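Local coordinates for malonyl CoA-acyl carrier protein transacylase (Clostridium perfringens, PDB 3PTW) that probably transfers the malonyl group from malonyl-CoA to acyl carrier protein, supplying the extender units for fatty acid synthesis, at residues A9-Q14 against N57-T62. Sequence-based numbering, arbitrary orientation.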
ATOM      1  N   ALA A   9       4.340  -2.034  -3.059  1.00 31.41           N
ATOM      2  CA  ALA A   9       3.218  -2.987  -3.026  1.00 31.91           C
ATOM      3  C   ALA A   9       2.596  -3.126  -1.654  1.00 32.27           C
ATOM      4  O   ALA A   9       3.262  -2.908  -0.633  1.00 32.82           O
ATOM      5  CB  ALA A   9       3.671  -4.338  -3.510  1.00 32.63           C
ATOM      6  N   GLY A  10       1.327  -3.525  -1.627  1.00 32.34           N
ATOM      7  CA  GLY A  10       0.586  -3.633  -0.376  1.00 32.40           C
ATOM      8  C   GLY A  10      -0.236  -4.899  -0.243  1.00 33.30           C
ATOM      9  O   GLY A  10      -0.029  -5.887  -0.976  1.00 33.55           O
ATOM     10  N   GLN A  11      -1.176  -4.869   0.700  1.00 32.91           N
ATOM     11  CA  GLN A  11      -1.963  -6.055   1.025  1.00 33.58           C
ATOM     12  C   GLN A  11      -2.772  -6.467  -0.206  1.00 32.44           C
ATOM     13  O   GLN A  11      -3.309  -5.614  -0.909  1.00 30.68           O
ATOM     14  CB  GLN A  11      -2.848  -5.796   2.262  1.00 34.35           C
ATOM     15  CG  GLN A  11      -3.710  -6.984   2.697  1.00 47.77           C
ATOM     16  CD  GLN A  11      -4.135  -6.927   4.164  1.00 36.35           C
ATOM     17  OE1 GLN A  11      -3.318  -6.696   5.061  1.00 47.94           O
ATOM     18  NE2 GLN A  11      -5.417  -7.171   4.412  1.00 48.17           N
ATOM     19  N   GLY A  12      -2.811  -7.772  -0.476  1.00 33.28           N
ATOM     20  CA  GLY A  12      -3.562  -8.311  -1.610  1.00 33.58           C
ATOM     21  C   GLY A  12      -2.693  -8.795  -2.751  1.00 34.18           C
ATOM     22  O   GLY A  12      -3.125  -9.631  -3.554  1.00 35.02           O
ATOM     23  N   ALA A  13      -1.470  -8.274  -2.828  1.00 33.63           N
ATOM     24  CA  ALA A  13      -0.499  -8.711  -3.841  1.00 33.42           C
ATOM     25  C   ALA A  13       0.457  -9.821  -3.372  1.00 33.99           C
ATOM     26  O   ALA A  13       1.304 -10.284  -4.144  1.00 35.04           O
ATOM     27  CB  ALA A  13       0.294  -7.509  -4.359  1.00 32.91           C
ATOM     28  N   GLN A  14       0.342 -10.255  -2.121  1.00 33.69           N
ATOM     29  CA  GLN A  14       1.237 -11.302  -1.605  1.00 33.84           C
ATOM     30  C   GLN A  14       0.991 -12.650  -2.281  1.00 34.46           C
ATOM     31  O   GLN A  14      -0.115 -12.938  -2.728  1.00 34.92           O
ATOM     32  CB  GLN A  14       1.123 -11.444  -0.079  1.00 33.39           C
ATOM     33  CG  GLN A  14      -0.148 -12.158   0.427  1.00 33.85           C
ATOM     34  CD  GLN A  14      -1.398 -11.273   0.428  1.00 33.59           C
ATOM     35  OE1 GLN A  14      -1.331 -10.084   0.130  1.00 32.73           O
ATOM     36  NE2 GLN A  14      -2.541 -11.860   0.771  1.00 33.19           N
ATOM     37  N   ASN A  57      -2.022 -15.075   4.037  1.00 40.70           N
ATOM     38  CA  ASN A  57      -3.255 -14.303   3.822  1.00 40.26           C
ATOM     39  C   ASN A  57      -3.940 -13.861   5.121  1.00 40.67           C
ATOM     40  O   ASN A  57      -5.058 -13.333   5.097  1.00 40.73           O
ATOM     41  CB  ASN A  57      -4.236 -15.057   2.921  1.00 40.67           C
ATOM     42  CG  ASN A  57      -3.634 -15.438   1.575  1.00 49.14           C
ATOM     43  OD1 ASN A  57      -2.959 -14.639   0.918  1.00 39.99           O
ATOM     44  ND2 ASN A  57      -3.889 -16.672   1.153  1.00 41.81           N
ATOM     45  N   LYS A  58      -3.270 -14.074   6.250  1.00 41.04           N
ATOM     46  CA  LYS A  58      -3.714 -13.514   7.527  1.00 41.39           C
ATOM     47  C   LYS A  58      -3.032 -12.154   7.731  1.00 39.79           C
ATOM     48  O   LYS A  58      -1.808 -12.078   7.818  1.00 39.57           O
ATOM     49  CB  LYS A  58      -3.411 -14.485   8.676  1.00 42.97           C
ATOM     50  CG  LYS A  58      -4.608 -15.331   9.182  1.00 59.69           C
ATOM     51  CD  LYS A  58      -5.547 -15.860   8.078  1.00 45.66           C
ATOM     52  CE  LYS A  58      -4.991 -17.086   7.347  1.00 60.62           C
ATOM     53  NZ  LYS A  58      -4.892 -18.284   8.232  1.00 48.22           N
ATOM     54  N   THR A  59      -3.832 -11.092   7.807  1.00 38.53           N
ATOM     55  CA  THR A  59      -3.324  -9.712   7.737  1.00 37.09           C
ATOM     56  C   THR A  59      -2.187  -9.385   8.731  1.00 36.59           C
ATOM     57  O   THR A  59      -1.183  -8.759   8.354  1.00 35.75           O
ATOM     58  CB  THR A  59      -4.471  -8.662   7.808  1.00 37.00           C
ATOM     59  OG1 THR A  59      -4.792  -8.364   9.173  1.00 43.61           O
ATOM     60  CG2 THR A  59      -5.714  -9.176   7.107  1.00 42.33           C
ATOM     61  N   GLU A  60      -2.332  -9.813   9.987  1.00 36.65           N
ATOM     62  CA  GLU A  60      -1.220  -9.731  10.943  1.00 36.27           C
ATOM     63  C   GLU A  60       0.127 -10.202  10.359  1.00 36.01           C
ATOM     64  O   GLU A  60       1.177  -9.596  10.604  1.00 35.98           O
ATOM     65  CB  GLU A  60      -1.523 -10.515  12.209  1.00 36.57           C
ATOM     66  CG  GLU A  60      -0.425 -10.349  13.247  1.00 44.40           C
ATOM     67  CD  GLU A  60      -0.627 -11.190  14.477  1.00 36.89           C
ATOM     68  OE1 GLU A  60      -1.737 -11.716  14.666  1.00 45.73           O
ATOM     69  OE2 GLU A  60       0.335 -11.312  15.264  1.00 45.63           O
ATOM     70  N   PHE A  61       0.089 -11.271   9.571  1.00 35.84           N
ATOM     71  CA  PHE A  61       1.294 -11.829   8.975  1.00 35.39           C
ATOM     72  C   PHE A  61       1.598 -11.318   7.562  1.00 34.08           C
ATOM     73  O   PHE A  61       2.765 -11.162   7.210  1.00 34.45           O
ATOM     74  CB  PHE A  61       1.249 -13.355   9.033  1.00 36.62           C
ATOM     75  CG  PHE A  61       1.428 -13.894  10.418  1.00 30.59           C
ATOM     76  CD1 PHE A  61       2.700 -14.217  10.886  1.00 37.89           C
ATOM     77  CD2 PHE A  61       0.335 -14.039  11.278  1.00 38.19           C
ATOM     78  CE1 PHE A  61       2.883 -14.693  12.178  1.00 32.03           C
ATOM     79  CE2 PHE A  61       0.510 -14.524  12.590  1.00 31.27           C
ATOM     80  CZ  PHE A  61       1.774 -14.851  13.033  1.00 39.56           C
ATOM     81  N   THR A  62       0.556 -11.062   6.774  1.00 32.70           N
ATOM     82  CA  THR A  62       0.681 -10.460   5.448  1.00 31.90           C
ATOM     83  C   THR A  62       1.507  -9.175   5.464  1.00 31.42           C
ATOM     84  O   THR A  62       2.354  -8.959   4.580  1.00 30.81           O
ATOM     85  CB  THR A  62      -0.719 -10.112   4.852  1.00 31.79           C
ATOM     86  OG1 THR A  62      -1.606 -11.220   5.007  1.00 32.57           O
ATOM     87  CG2 THR A  62      -0.617  -9.755   3.373  1.00 31.10           C
TER
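Q14 reaches across to N57 and T62 and makes the one hydrogen bond between the segments. From CB, the chi1 of 75° sets CG between the backbone N and carbonyl carbon, and a bend at chi2 folds the chain back beside its own loop. Q14 CG then lies 3.8 Å from the T62 methyl CG2, and Q14 CD is closer to that methyl still, at 3.4 Å. Q14 OE1 takes the backbone N-H of G12 at 2.8 Å and also meets T62 CG2 at 3.3 Å, while NE2 gives a fairly straight bond (160°) to N57 OD1, also 2.8 Å long. Glutamine suits this place because one flat group both accepts and donates, and the two bonds hold its rotation. NE2 meets a lone pair in the carbonyl plane of N57, even with the two amides tilted 60°. T62 offers its methyl, since its OG1 bonds L56 O. The extended chain of Q11 adds a second patch, with Q11 NE2 3.4 Å from T59 CG2; Q11 OE1 bonds Q63 NE2 weakly, and the T59 hydroxyl is turned to G117 O. G12, with its positive phi, fits the third position of the type II turn G10 to A13. This loop after strand 4-8 matches the GQGxQ motif of malonyl-CoA:ACP transacylases, whose first glutamine lies close to, without touching, the probable GxSxG nucleophile elbow.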